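Side-chain contacts in ornithine aminotransferase (Plasmodium falciparum, PDB 3LG0), which catalyses the pyridoxal-phosphate-dependent transfer of the delta-amino group of ornithine to 2-oxoglutarate, giving glutamate gamma-semialdehyde and glutamate: residues Val58-Cys63 against Val304-Val309; His62-Ile67 against Ile311-Cys316; Leu122-Gly127 against Pro172-Val177; Thr242-Leu245 against His249-Gly252; Glu317-Leu322 against Lys346-Ala351. All coordinates share one frame; numbering follows the deposited sequence.

Contact 1 of 5, residues Val58-Cys63 against Val304-Val309; sequences VNQGHC and VEALKV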
# COMPACT_ATOMS: atom_id res chain seq x y z
N VAL A 58 -13.58 -7.42 4.70
CA VAL A 58 -14.92 -7.73 4.17
C VAL A 58 -16.02 -7.75 5.22
O VAL A 58 -16.81 -8.69 5.29
CB VAL A 58 -14.96 -9.00 3.26
CG1 VAL A 58 -14.18 -8.76 1.99
CG2 VAL A 58 -14.45 -10.24 3.97
N ASN A 59 -16.06 -6.70 6.04
CA ASN A 59 -17.18 -6.50 6.96
C ASN A 59 -18.52 -6.49 6.20
O ASN A 59 -19.51 -6.99 6.70
CB ASN A 59 -17.03 -5.18 7.71
CG ASN A 59 -16.02 -5.26 8.82
OD1 ASN A 59 -15.40 -6.30 9.03
ND2 ASN A 59 -15.86 -4.15 9.56
N GLN A 60 -18.52 -5.92 5.00
CA GLN A 60 -19.72 -5.86 4.18
C GLN A 60 -20.02 -7.20 3.49
O GLN A 60 -21.02 -7.33 2.79
CB GLN A 60 -19.60 -4.76 3.12
CG GLN A 60 -19.39 -3.33 3.66
CD GLN A 60 -17.92 -2.99 3.89
OE1 GLN A 60 -17.07 -3.86 4.01
NE2 GLN A 60 -17.62 -1.71 3.97
N GLY A 61 -19.15 -8.19 3.69
CA GLY A 61 -19.29 -9.48 3.03
C GLY A 61 -18.48 -9.53 1.74
O GLY A 61 -18.18 -8.50 1.14
N HIS A 62 -18.11 -10.73 1.32
CA HIS A 62 -17.33 -10.86 0.09
C HIS A 62 -18.10 -10.41 -1.16
O HIS A 62 -19.31 -10.65 -1.29
CB HIS A 62 -16.86 -12.30 -0.11
CG HIS A 62 -15.66 -12.67 0.69
ND1 HIS A 62 -15.76 -13.36 1.88
CD2 HIS A 62 -14.34 -12.48 0.47
CE1 HIS A 62 -14.54 -13.57 2.36
NE2 HIS A 62 -13.67 -13.05 1.52
N CYS A 63 -17.38 -9.79 -2.07
CA CYS A 63 -17.89 -9.41 -3.39
C CYS A 63 -19.24 -8.70 -3.37
O CYS A 63 -20.15 -9.05 -4.11
CB CYS A 63 -17.97 -10.64 -4.30
SG CYS A 63 -16.35 -11.39 -4.71
N VAL A 304 -16.35 5.69 -0.41
CA VAL A 304 -17.68 6.23 -0.13
C VAL A 304 -18.76 5.16 -0.24
O VAL A 304 -19.60 5.02 0.64
CB VAL A 304 -18.03 7.42 -1.05
CG1 VAL A 304 -19.48 7.89 -0.78
CG2 VAL A 304 -17.05 8.57 -0.83
N GLU A 305 -18.74 4.38 -1.31
CA GLU A 305 -19.76 3.36 -1.50
C GLU A 305 -19.68 2.26 -0.44
O GLU A 305 -20.71 1.77 0.02
CB GLU A 305 -19.70 2.75 -2.90
CG GLU A 305 -20.81 1.73 -3.14
CD GLU A 305 -22.20 2.35 -3.01
OE1 GLU A 305 -22.34 3.55 -3.29
OE2 GLU A 305 -23.15 1.63 -2.61
N ALA A 306 -18.47 1.89 -0.04
CA ALA A 306 -18.31 0.84 0.96
C ALA A 306 -18.92 1.24 2.29
O ALA A 306 -19.49 0.41 2.99
CB ALA A 306 -16.82 0.49 1.12
N LEU A 307 -18.80 2.52 2.66
CA LEU A 307 -19.35 2.98 3.93
C LEU A 307 -20.87 3.17 3.80
O LEU A 307 -21.63 2.91 4.74
CB LEU A 307 -18.66 4.27 4.41
CG LEU A 307 -17.21 4.15 4.92
CD1 LEU A 307 -16.88 5.25 5.90
CD2 LEU A 307 -17.01 2.81 5.59
N LYS A 308 -21.32 3.62 2.63
CA LYS A 308 -22.75 3.69 2.37
C LYS A 308 -23.41 2.33 2.53
O LYS A 308 -24.47 2.21 3.14
CB LYS A 308 -23.03 4.24 0.97
CG LYS A 308 -23.02 5.76 0.85
CD LYS A 308 -23.37 6.16 -0.56
CE LYS A 308 -22.86 7.56 -0.92
NZ LYS A 308 -23.36 8.63 -0.01
N VAL A 309 -22.79 1.29 1.98
CA VAL A 309 -23.30 -0.07 2.13
C VAL A 309 -23.35 -0.48 3.60
O VAL A 309 -24.34 -1.02 4.08
CB VAL A 309 -22.47 -1.07 1.29
CG1 VAL A 309 -22.69 -2.49 1.78
CG2 VAL A 309 -22.83 -0.95 -0.17

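Contact 2 of 5, residues His62-Ile67 against Ile311-Cys316; sequences HCHPDI and INEKLC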
# COMPACT_ATOMS: atom_id res chain seq x y z
N HIS A 62 -18.11 -10.73 1.32
CA HIS A 62 -17.33 -10.86 0.09
C HIS A 62 -18.10 -10.41 -1.16
O HIS A 62 -19.31 -10.65 -1.29
CB HIS A 62 -16.86 -12.30 -0.11
CG HIS A 62 -15.66 -12.67 0.69
ND1 HIS A 62 -15.76 -13.36 1.88
CD2 HIS A 62 -14.34 -12.48 0.47
CE1 HIS A 62 -14.54 -13.57 2.36
NE2 HIS A 62 -13.67 -13.05 1.52
N CYS A 63 -17.38 -9.79 -2.07
CA CYS A 63 -17.89 -9.41 -3.39
C CYS A 63 -19.24 -8.70 -3.37
O CYS A 63 -20.15 -9.05 -4.11
CB CYS A 63 -17.97 -10.64 -4.30
SG CYS A 63 -16.35 -11.39 -4.71
N HIS A 64 -19.36 -7.68 -2.53
CA HIS A 64 -20.59 -6.93 -2.46
C HIS A 64 -20.85 -6.20 -3.76
O HIS A 64 -20.02 -5.41 -4.21
CB HIS A 64 -20.56 -5.95 -1.30
CG HIS A 64 -21.92 -5.44 -0.93
ND1 HIS A 64 -22.67 -4.67 -1.78
CD2 HIS A 64 -22.66 -5.63 0.18
CE1 HIS A 64 -23.82 -4.38 -1.20
NE2 HIS A 64 -23.84 -4.95 -0.01
N PRO A 65 -22.02 -6.45 -4.37
CA PRO A 65 -22.31 -5.93 -5.72
C PRO A 65 -22.39 -4.40 -5.79
O PRO A 65 -22.04 -3.85 -6.83
CB PRO A 65 -23.69 -6.55 -6.05
CG PRO A 65 -23.87 -7.68 -5.07
CD PRO A 65 -23.13 -7.25 -3.83
N ASP A 66 -22.83 -3.74 -4.73
CA ASP A 66 -22.88 -2.27 -4.74
C ASP A 66 -21.47 -1.70 -4.81
O ASP A 66 -21.19 -0.80 -5.61
CB ASP A 66 -23.61 -1.73 -3.51
CG ASP A 66 -25.11 -1.93 -3.58
OD1 ASP A 66 -25.59 -2.50 -4.58
OD2 ASP A 66 -25.81 -1.52 -2.63
N ILE A 67 -20.56 -2.23 -3.99
CA ILE A 67 -19.18 -1.77 -4.02
C ILE A 67 -18.56 -2.04 -5.40
O ILE A 67 -17.94 -1.15 -6.00
CB ILE A 67 -18.36 -2.42 -2.90
CG1 ILE A 67 -19.04 -2.14 -1.55
CG2 ILE A 67 -16.95 -1.88 -2.89
CD1 ILE A 67 -18.43 -2.88 -0.39
N ILE A 311 -23.70 1.28 6.15
CA ILE A 311 -24.69 2.08 6.86
C ILE A 311 -26.12 1.78 6.40
O ILE A 311 -26.99 1.52 7.22
CB ILE A 311 -24.35 3.59 6.76
CG1 ILE A 311 -23.16 3.90 7.68
CG2 ILE A 311 -25.55 4.45 7.13
CD1 ILE A 311 -22.53 5.27 7.46
N ASN A 312 -26.34 1.79 5.08
CA ASN A 312 -27.65 1.50 4.51
C ASN A 312 -28.18 0.12 4.90
O ASN A 312 -29.39 -0.08 4.99
CB ASN A 312 -27.62 1.59 2.98
CG ASN A 312 -27.52 3.02 2.49
OD1 ASN A 312 -27.68 3.97 3.25
ND2 ASN A 312 -27.26 3.17 1.19
N GLU A 313 -27.28 -0.83 5.10
CA GLU A 313 -27.68 -2.19 5.44
C GLU A 313 -27.67 -2.43 6.93
O GLU A 313 -27.89 -3.56 7.37
CB GLU A 313 -26.80 -3.22 4.76
CG GLU A 313 -26.95 -3.26 3.25
CD GLU A 313 -26.10 -4.35 2.65
OE1 GLU A 313 -25.41 -5.04 3.43
OE2 GLU A 313 -26.12 -4.51 1.41
N LYS A 314 -27.42 -1.38 7.70
CA LYS A 314 -27.47 -1.47 9.16
C LYS A 314 -26.53 -2.55 9.72
O LYS A 314 -26.83 -3.21 10.73
CB LYS A 314 -28.91 -1.75 9.61
CG LYS A 314 -29.94 -0.76 9.07
CD LYS A 314 -30.07 0.45 9.97
CE LYS A 314 -31.32 1.25 9.66
NZ LYS A 314 -31.44 2.46 10.53
N LEU A 315 -25.38 -2.72 9.07
CA LEU A 315 -24.46 -3.77 9.45
C LEU A 315 -23.88 -3.55 10.84
O LEU A 315 -23.58 -4.51 11.54
CB LEU A 315 -23.37 -3.94 8.40
CG LEU A 315 -23.95 -4.38 7.07
CD1 LEU A 315 -22.84 -4.75 6.09
CD2 LEU A 315 -24.90 -5.55 7.27
N CYS A 316 -23.73 -2.30 11.25
CA CYS A 316 -23.25 -2.04 12.61
C CYS A 316 -24.30 -2.54 13.61
O CYS A 316 -23.97 -3.12 14.66
CB CYS A 316 -22.99 -0.55 12.85
SG CYS A 316 -21.79 0.23 11.73
O HOH W 1 -26.38 1.40 -1.23

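Contact 3 of 5, residues Leu122-Gly127 against Pro172-Val177; sequences LCRKWG and PNFLKV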
# COMPACT_ATOMS: atom_id res chain seq x y z
N LEU A 122 2.65 12.64 12.21
CA LEU A 122 1.68 13.68 12.51
C LEU A 122 1.77 14.06 13.99
O LEU A 122 1.81 15.24 14.33
CB LEU A 122 0.26 13.21 12.17
CG LEU A 122 -0.91 14.13 12.53
CD1 LEU A 122 -0.72 15.49 11.84
CD2 LEU A 122 -2.26 13.51 12.16
N CYS A 123 1.82 13.04 14.84
CA CYS A 123 1.86 13.23 16.28
C CYS A 123 3.10 13.99 16.72
O CYS A 123 3.01 14.92 17.52
CB CYS A 123 1.82 11.88 17.00
SG CYS A 123 0.20 11.11 16.95
N ARG A 124 4.26 13.60 16.21
CA ARG A 124 5.51 14.23 16.61
C ARG A 124 5.60 15.66 16.10
O ARG A 124 6.10 16.53 16.80
CB ARG A 124 6.71 13.42 16.13
CG ARG A 124 6.81 12.06 16.80
CD ARG A 124 8.20 11.45 16.69
NE ARG A 124 8.30 10.29 17.57
CZ ARG A 124 8.28 9.03 17.14
NH1 ARG A 124 8.20 8.78 15.84
NH2 ARG A 124 8.36 8.04 18.01
N LYS A 125 5.11 15.89 14.90
CA LYS A 125 5.13 17.23 14.31
C LYS A 125 4.17 18.17 15.03
O LYS A 125 4.44 19.35 15.15
CB LYS A 125 4.83 17.18 12.81
CG LYS A 125 5.30 18.42 12.04
CD LYS A 125 5.36 18.16 10.54
CE LYS A 125 5.77 19.42 9.76
NZ LYS A 125 5.75 19.18 8.28
N TRP A 126 3.05 17.65 15.51
CA TRP A 126 2.19 18.44 16.37
C TRP A 126 2.90 18.67 17.71
O TRP A 126 2.74 19.72 18.33
CB TRP A 126 0.86 17.74 16.60
CG TRP A 126 0.01 18.40 17.65
CD1 TRP A 126 -0.96 19.33 17.44
CD2 TRP A 126 0.05 18.17 19.07
NE1 TRP A 126 -1.53 19.68 18.64
CE2 TRP A 126 -0.93 18.99 19.65
CE3 TRP A 126 0.81 17.33 19.90
CZ2 TRP A 126 -1.16 19.01 21.03
CZ3 TRP A 126 0.58 17.36 21.26
CH2 TRP A 126 -0.40 18.20 21.81
N GLY A 127 3.66 17.68 18.16
CA GLY A 127 4.43 17.79 19.38
C GLY A 127 5.37 18.98 19.33
O GLY A 127 5.43 19.78 20.27
N PRO A 172 13.06 3.24 19.54
CA PRO A 172 13.26 4.62 20.02
C PRO A 172 11.99 5.47 20.10
O PRO A 172 11.13 5.45 19.22
CB PRO A 172 14.23 5.20 18.99
CG PRO A 172 15.03 4.02 18.55
CD PRO A 172 14.08 2.85 18.55
N ASN A 173 11.89 6.23 21.19
CA ASN A 173 10.84 7.22 21.35
C ASN A 173 9.45 6.63 21.27
O ASN A 173 8.46 7.32 21.02
CB ASN A 173 11.02 8.37 20.36
CG ASN A 173 12.10 9.32 20.81
OD1 ASN A 173 12.28 9.56 22.01
ND2 ASN A 173 12.83 9.89 19.85
N PHE A 174 9.39 5.33 21.50
CA PHE A 174 8.14 4.67 21.79
C PHE A 174 8.17 4.14 23.21
O PHE A 174 8.92 3.22 23.53
CB PHE A 174 7.88 3.55 20.78
CG PHE A 174 7.37 4.05 19.46
CD1 PHE A 174 8.23 4.23 18.39
CD2 PHE A 174 6.03 4.35 19.30
CE1 PHE A 174 7.75 4.69 17.19
CE2 PHE A 174 5.56 4.82 18.10
CZ PHE A 174 6.41 4.99 17.04
N LEU A 175 7.38 4.77 24.07
CA LEU A 175 7.27 4.36 25.46
C LEU A 175 6.17 3.33 25.55
O LEU A 175 5.06 3.56 25.09
CB LEU A 175 6.93 5.56 26.36
CG LEU A 175 7.87 6.78 26.34
CD1 LEU A 175 7.35 7.85 27.29
CD2 LEU A 175 9.31 6.41 26.69
N LYS A 176 6.48 2.19 26.16
CA LYS A 176 5.52 1.10 26.23
C LYS A 176 4.91 0.94 27.61
O LYS A 176 5.62 0.80 28.60
CB LYS A 176 6.16 -0.21 25.76
CG LYS A 176 6.44 -0.25 24.26
CD LYS A 176 6.68 -1.67 23.76
CE LYS A 176 6.93 -1.68 22.25
NZ LYS A 176 7.09 -3.07 21.73
N VAL A 177 3.59 0.97 27.68
CA VAL A 177 2.86 0.70 28.90
C VAL A 177 1.93 -0.49 28.72
O VAL A 177 1.54 -0.82 27.60
CB VAL A 177 2.02 1.91 29.32
CG1 VAL A 177 2.90 3.12 29.57
CG2 VAL A 177 0.95 2.20 28.26

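Contact 4 of 5, residues Thr242-Leu245 against His249-Gly252; sequences TGKL and HHYG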
# COMPACT_ATOMS: atom_id res chain seq x y z
N THR A 242 -17.41 -4.00 16.02
CA THR A 242 -17.82 -4.18 17.41
C THR A 242 -19.22 -3.66 17.68
O THR A 242 -19.61 -3.51 18.83
CB THR A 242 -16.86 -3.50 18.39
OG1 THR A 242 -17.03 -2.07 18.31
CG2 THR A 242 -15.42 -3.85 18.06
N GLY A 243 -19.98 -3.37 16.64
CA GLY A 243 -21.32 -2.82 16.82
C GLY A 243 -21.49 -1.35 16.45
O GLY A 243 -22.60 -0.92 16.15
N LYS A 244 -20.40 -0.58 16.45
CA LYS A 244 -20.46 0.86 16.15
C LYS A 244 -19.55 1.27 14.99
O LYS A 244 -18.64 0.53 14.62
CB LYS A 244 -20.07 1.67 17.39
CG LYS A 244 -20.98 1.49 18.61
CD LYS A 244 -22.43 1.77 18.24
CE LYS A 244 -23.36 1.52 19.42
NZ LYS A 244 -24.79 1.59 19.00
N LEU A 245 -19.79 2.45 14.42
CA LEU A 245 -18.89 3.01 13.41
C LEU A 245 -17.49 3.18 13.97
O LEU A 245 -16.51 2.98 13.26
CB LEU A 245 -19.41 4.34 12.88
CG LEU A 245 -20.32 4.32 11.66
CD1 LEU A 245 -20.60 5.73 11.19
CD2 LEU A 245 -19.71 3.52 10.52
N HIS A 249 -16.89 4.77 20.45
CA HIS A 249 -18.25 5.22 20.72
C HIS A 249 -18.94 4.36 21.79
O HIS A 249 -20.00 4.72 22.29
CB HIS A 249 -19.07 5.22 19.42
CG HIS A 249 -20.41 5.88 19.55
ND1 HIS A 249 -20.60 7.23 19.34
CD2 HIS A 249 -21.64 5.37 19.83
CE1 HIS A 249 -21.88 7.52 19.51
NE2 HIS A 249 -22.53 6.41 19.81
N HIS A 250 -18.35 3.23 22.14
CA HIS A 250 -18.90 2.39 23.20
C HIS A 250 -18.57 3.02 24.53
O HIS A 250 -19.32 2.88 25.51
CB HIS A 250 -18.31 0.98 23.19
CG HIS A 250 -18.88 0.08 22.12
ND1 HIS A 250 -20.23 -0.12 21.95
CD2 HIS A 250 -18.26 -0.68 21.18
CE1 HIS A 250 -20.43 -0.95 20.95
NE2 HIS A 250 -19.25 -1.31 20.46
N TYR A 251 -17.43 3.70 24.58
CA TYR A 251 -16.91 4.23 25.81
C TYR A 251 -17.27 5.72 25.95
O TYR A 251 -16.85 6.38 26.90
CB TYR A 251 -15.40 4.03 25.89
CG TYR A 251 -14.94 2.67 25.42
CD1 TYR A 251 -13.85 2.54 24.56
CD2 TYR A 251 -15.58 1.51 25.83
CE1 TYR A 251 -13.42 1.30 24.13
CE2 TYR A 251 -15.16 0.25 25.40
CZ TYR A 251 -14.08 0.16 24.55
OH TYR A 251 -13.63 -1.07 24.11
N GLY A 252 -18.06 6.22 25.00
CA GLY A 252 -18.47 7.61 25.00
C GLY A 252 -17.34 8.63 25.02
O GLY A 252 -17.50 9.72 25.57

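Contact 5 of 5, residues Glu317-Leu322 against Lys346-Ala351; sequences ENADKL and KGLLCA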
# COMPACT_ATOMS: atom_id res chain seq x y z
N GLU A 317 -25.57 -2.31 13.28
CA GLU A 317 -26.66 -2.66 14.16
C GLU A 317 -26.74 -4.18 14.30
O GLU A 317 -26.83 -4.71 15.41
CB GLU A 317 -27.98 -2.06 13.64
CG GLU A 317 -28.05 -0.52 13.67
CD GLU A 317 -27.05 0.19 12.72
OE1 GLU A 317 -26.95 -0.18 11.53
OE2 GLU A 317 -26.36 1.14 13.16
N ASN A 318 -26.67 -4.87 13.17
CA ASN A 318 -26.71 -6.32 13.14
C ASN A 318 -25.62 -6.93 14.01
O ASN A 318 -25.87 -7.87 14.77
CB ASN A 318 -26.58 -6.84 11.70
CG ASN A 318 -27.07 -8.28 11.55
OD1 ASN A 318 -28.12 -8.66 12.07
ND2 ASN A 318 -26.30 -9.08 10.82
N ALA A 319 -24.41 -6.39 13.90
CA ALA A 319 -23.30 -6.89 14.70
C ALA A 319 -23.53 -6.57 16.18
O ALA A 319 -23.17 -7.35 17.06
CB ALA A 319 -21.99 -6.30 14.20
N ASP A 320 -24.13 -5.42 16.45
CA ASP A 320 -24.42 -5.04 17.83
C ASP A 320 -25.49 -5.95 18.43
O ASP A 320 -25.43 -6.25 19.61
CB ASP A 320 -24.86 -3.58 17.92
CG ASP A 320 -24.57 -2.95 19.28
OD1 ASP A 320 -23.66 -3.45 19.99
OD2 ASP A 320 -25.23 -1.95 19.63
N LYS A 321 -26.45 -6.38 17.61
CA LYS A 321 -27.51 -7.29 18.06
C LYS A 321 -27.03 -8.73 18.26
O LYS A 321 -27.19 -9.30 19.34
CB LYS A 321 -28.68 -7.32 17.07
CG LYS A 321 -29.33 -5.98 16.76
CD LYS A 321 -30.67 -6.17 16.05
CE LYS A 321 -31.01 -5.02 15.10
NZ LYS A 321 -30.38 -5.19 13.75
N LEU A 322 -26.45 -9.31 17.21
CA LEU A 322 -26.07 -10.72 17.22
C LEU A 322 -24.85 -10.99 18.10
O LEU A 322 -24.66 -12.11 18.60
CB LEU A 322 -25.80 -11.19 15.80
CG LEU A 322 -26.92 -10.95 14.79
CD1 LEU A 322 -26.55 -11.56 13.46
CD2 LEU A 322 -28.23 -11.54 15.30
N LYS A 346 -16.29 -8.52 21.60
CA LYS A 346 -17.21 -7.42 21.67
C LYS A 346 -17.81 -7.31 20.29
O LYS A 346 -17.08 -7.33 19.31
CB LYS A 346 -16.48 -6.11 22.04
CG LYS A 346 -17.36 -4.87 21.99
CD LYS A 346 -16.74 -3.73 22.81
CE LYS A 346 -16.86 -4.02 24.30
NZ LYS A 346 -16.01 -3.16 25.17
N GLY A 347 -19.14 -7.23 20.21
CA GLY A 347 -19.81 -7.25 18.92
C GLY A 347 -19.41 -8.52 18.18
O GLY A 347 -19.45 -9.61 18.74
N LEU A 348 -18.99 -8.38 16.92
CA LEU A 348 -18.54 -9.53 16.15
C LEU A 348 -17.02 -9.56 16.01
O LEU A 348 -16.47 -10.09 15.05
CB LEU A 348 -19.24 -9.59 14.80
CG LEU A 348 -20.71 -9.98 14.91
CD1 LEU A 348 -21.40 -9.91 13.55
CD2 LEU A 348 -20.81 -11.37 15.49
N LEU A 349 -16.35 -8.98 16.99
CA LEU A 349 -14.92 -9.13 17.13
C LEU A 349 -14.67 -10.12 18.26
O LEU A 349 -14.64 -9.75 19.43
CB LEU A 349 -14.25 -7.77 17.43
CG LEU A 349 -12.75 -7.79 17.73
CD1 LEU A 349 -11.99 -8.55 16.66
CD2 LEU A 349 -12.20 -6.38 17.86
N CYS A 350 -14.53 -11.39 17.91
CA CYS A 350 -14.47 -12.45 18.92
C CYS A 350 -13.24 -13.30 18.77
O CYS A 350 -12.56 -13.26 17.75
CB CYS A 350 -15.71 -13.33 18.81
SG CYS A 350 -17.23 -12.37 18.67
N ALA A 351 -12.94 -14.07 19.81
CA ALA A 351 -11.81 -14.98 19.81
C ALA A 351 -11.99 -16.05 20.88
O ALA A 351 -12.75 -15.87 21.83
CB ALA A 351 -10.52 -14.20 20.04

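Contact 1 of 5, residues Val58-Cys63 against Val304-Val309
Gln-60 and Ala-306 make the polar link between the loop 58-63 and helix 297-312. The segment begins at Val-58, whose carbonyl O accepts from Gly-61 N and closes a type I beta turn. Within this turn Gln-60 carries the contact. Its chain is bent at chi2 (87°), which turns the amide to the helix. NE2 donates to Ala-306 O at 3.0 Å, with 159° at the hydrogen. The oxygen lies close to the Gln-60 amide plane. NE2, however, comes from above the Ala-306 carbonyl plane, 57° out of it, and so does not use a lone pair. NE2 also sits 3.7 Å from Ala-306 CB. It has a second acceptor, Ala-263 O, so two backbone carbonyls fix the rotation of a buried amide. Nearer the backbone the meeting is apolar, with Gln-60 CG 3.9 Å from Val-309 CG1. Gly-61 ends the turn with a positive phi. Beyond it, His-62 packs on Leu-78 of the second subunit and Cys-63 on Ala-75 of the same subunit. The Gln-60 side chain is about 8 Å from that of Lys-262, the residue expected by similarity to carry the cofactor but unmodified here. The contact thus belongs to the surroundings of the pyridoxal phosphate site of a fold type I aminotransferase.

Contact 2 of 5, residues His62-Ile67 against Ile311-Cys316
A helix start meets a helix end here: His-64 is the N-cap of helix 65-77, and Glu-313 lies in the Schellman motif that ends helix 297-312. Lys-314, directly after it, has the positive phi of that motif, and its N donates to Ile-311 O at 3.0 Å. It is also the N-cap of helix 315-333. Across the contact, His-64 NE2 donates to Glu-313 OE2 at 2.7 Å, with 162° at the hydrogen. The oxygen lies in the plane of the imidazole, at its edge. From the other side the fit is less flat: NE2 stands above the carboxylate plane, and ring and carboxylate are turned 37° apart. The two side chains come from opposite directions. Glu-313 is extended beyond CG (chi2 -177°), which carries its carboxylate to the ring. The other ring nitrogen, ND1, accepts from Asp-66 N at 3.1 Å. This is the capping bond, and it too lies near the ring plane. A water makes a second, looser bridge. It donates to Asp-66 OD2 at 3.3 Å and accepts from Asn-312 ND2 at 3.1 Å. Both ring nitrogens are therefore engaged, and the imidazole is held against rotation. Because ND1 accepts, His-64 is probably neutral with its proton on NE2. The carboxylates of Asp-66 and Glu-313 come within 5.0 Å, OD2 to OE2. Their like charges may raise the pKa of one of them slightly, while the N-H of His-64 and the start of helix 65-77 would tend to offset this.

Contact 3 of 5, residues Leu122-Gly127 against Pro172-Val177
Arg-124 and Phe-174 meet at about a right angle. The guanidinium and ring planes are 80° apart, so the guanidinium stands with its edge to the face of the phenyl ring. NH2 is the atom that does the touching. It lies over one face, shifted toward the rim, and is 3.5 Å from Phe-174 CE1 and 3.7 Å from Phe-174 CZ. The same nitrogen donates to Asn-173 O at 3.1 Å, with 144° at the hydrogen. That oxygen lies in the guanidinium plane. NH2 itself stands well above the Asn-173 carbonyl plane, 65° out of it, so the bond does not follow a lone pair. Asn-173 CB closes in on the nitrogen as well, at 3.6 Å from NH2. The Arg-124 chain runs extended from CG to NE, which lets the guanidinium span the gap from the helix to the strand edge. NE has its own acceptor, Ala-138 O. Bonds at NE and NH2 together fix the rotation of the guanidinium between two stretches of backbone. The Phe-174 ring also meets Tyr-120 edge-to-face. Arg-124 and Tyr-120 belong to helix 112-129, which packs on one side of the seven-stranded mixed sheet. Strand 174-177 is the outermost strand at one end of that sheet. It pairs with strand 139-143, where Ile-140 touches both Arg-124 and Phe-174.

Contact 4 of 5, residues Thr242-Leu245 against His249-Gly252
His-250 NE2 is approached by two oxygens of one residue, Thr-242. It donates to Thr-242 O at 2.8 Å, with 147° at the hydrogen. Thr-242 OG1 also bonds to NE2, at 3.2 Å, and either atom could be the donor there. The carbonyl oxygen lies near the ring plane, at its edge. NE2, by contrast, stands 52° above the carbonyl plane and meets no lone pair. With chi1 at 72°, OG1 sits between the backbone N and the carbonyl carbon of Thr-242, which brings it to the same nitrogen as the residue's own carbonyl. Both segments belong to the long loop joining strands 229-233 and 257-260, neighbouring parallel strands in the large-domain sheet of this fold type I enzyme. Lys-244 CG lies over one face of the His-250 ring, toward its rim, in a CH-pi contact. This carbon is 3.8 Å from the ring centroid and 3.4 Å from His-250 CE1. A bend at chi2 of Lys-244 also brings CD to 4.0 Å from His-249 CD2, so the aliphatic chain touches both imidazoles. Its NZ ends in a long, weak ion pair with Asp-320 of helix 315-333.

Contact 5 of 5, residues Glu317-Leu322 against Lys346-Ala351
Leu-348 meets helix 315-333 at Ala-319. Its CB is still some way off, 4.3 Å from Ala-319 CB. CG comes closer and lies 4.0 Å from both CB and CA of Ala-319. The CD1 branch makes the touch, at 3.7 Å from Ala-319 CB and equally near its CA, so the methyl rests against one residue of the helix. The other branch, CD2, is turned off, 5.4 Å from Ala-319 CB. CG sits anti to the carbonyl carbon (chi1 -72°), which brings the end of the chain nearer to the helix than its CB. Gly-347 adds a backbone contact, with its CA 3.8 Å from Ala-319 O. Gly-347 and Leu-348 are the corners of a type II' turn from Lys-346 to Leu-349. The turn is closed by Leu-349 N to Lys-346 O and by Lys-346 N to Leu-349 O. This is a tight two-residue beta hairpin joining strands 340-346 and 349-354, with glycine at the first corner, where phi is positive. The small alanine lets the hairpin tip come near the helix backbone. Leu-348 O is bonded outside the contact, accepting from Arg-241 NH1. On the helix, Asn-318 ND2 donates to Leu-389 O and Ile-391 O. The side-chain part of the join, Ala-319 against Leu-348, is therefore apolar and rests on close fit, while these hydrogen bonds go to other parts of the chain.

How the contacts relate
Contacts 1 and 2 are almost one site: their centres are 4 Å apart, they share His-62 and Cys-63, and Val-309 CG1 lies 3.3 Å from His-64 NE2. Contact 1 is the nearer to Lys-262, the residue expected to carry the cofactor. Contact 2 reaches contact 4 where Cys-316 CB packs 3.3 Å from Gly-243 O. Contacts 4 and 5 have centres 11 Å apart and touch through Lys-346 and Asp-320. Arg-241 bonds to both Asn-59 and Leu-348, and so ties contact 1 to contact 5 although their segments do not touch. Contact 3 stands alone, about 33 Å from contact 1 between centres, at the far edge of the large sheet.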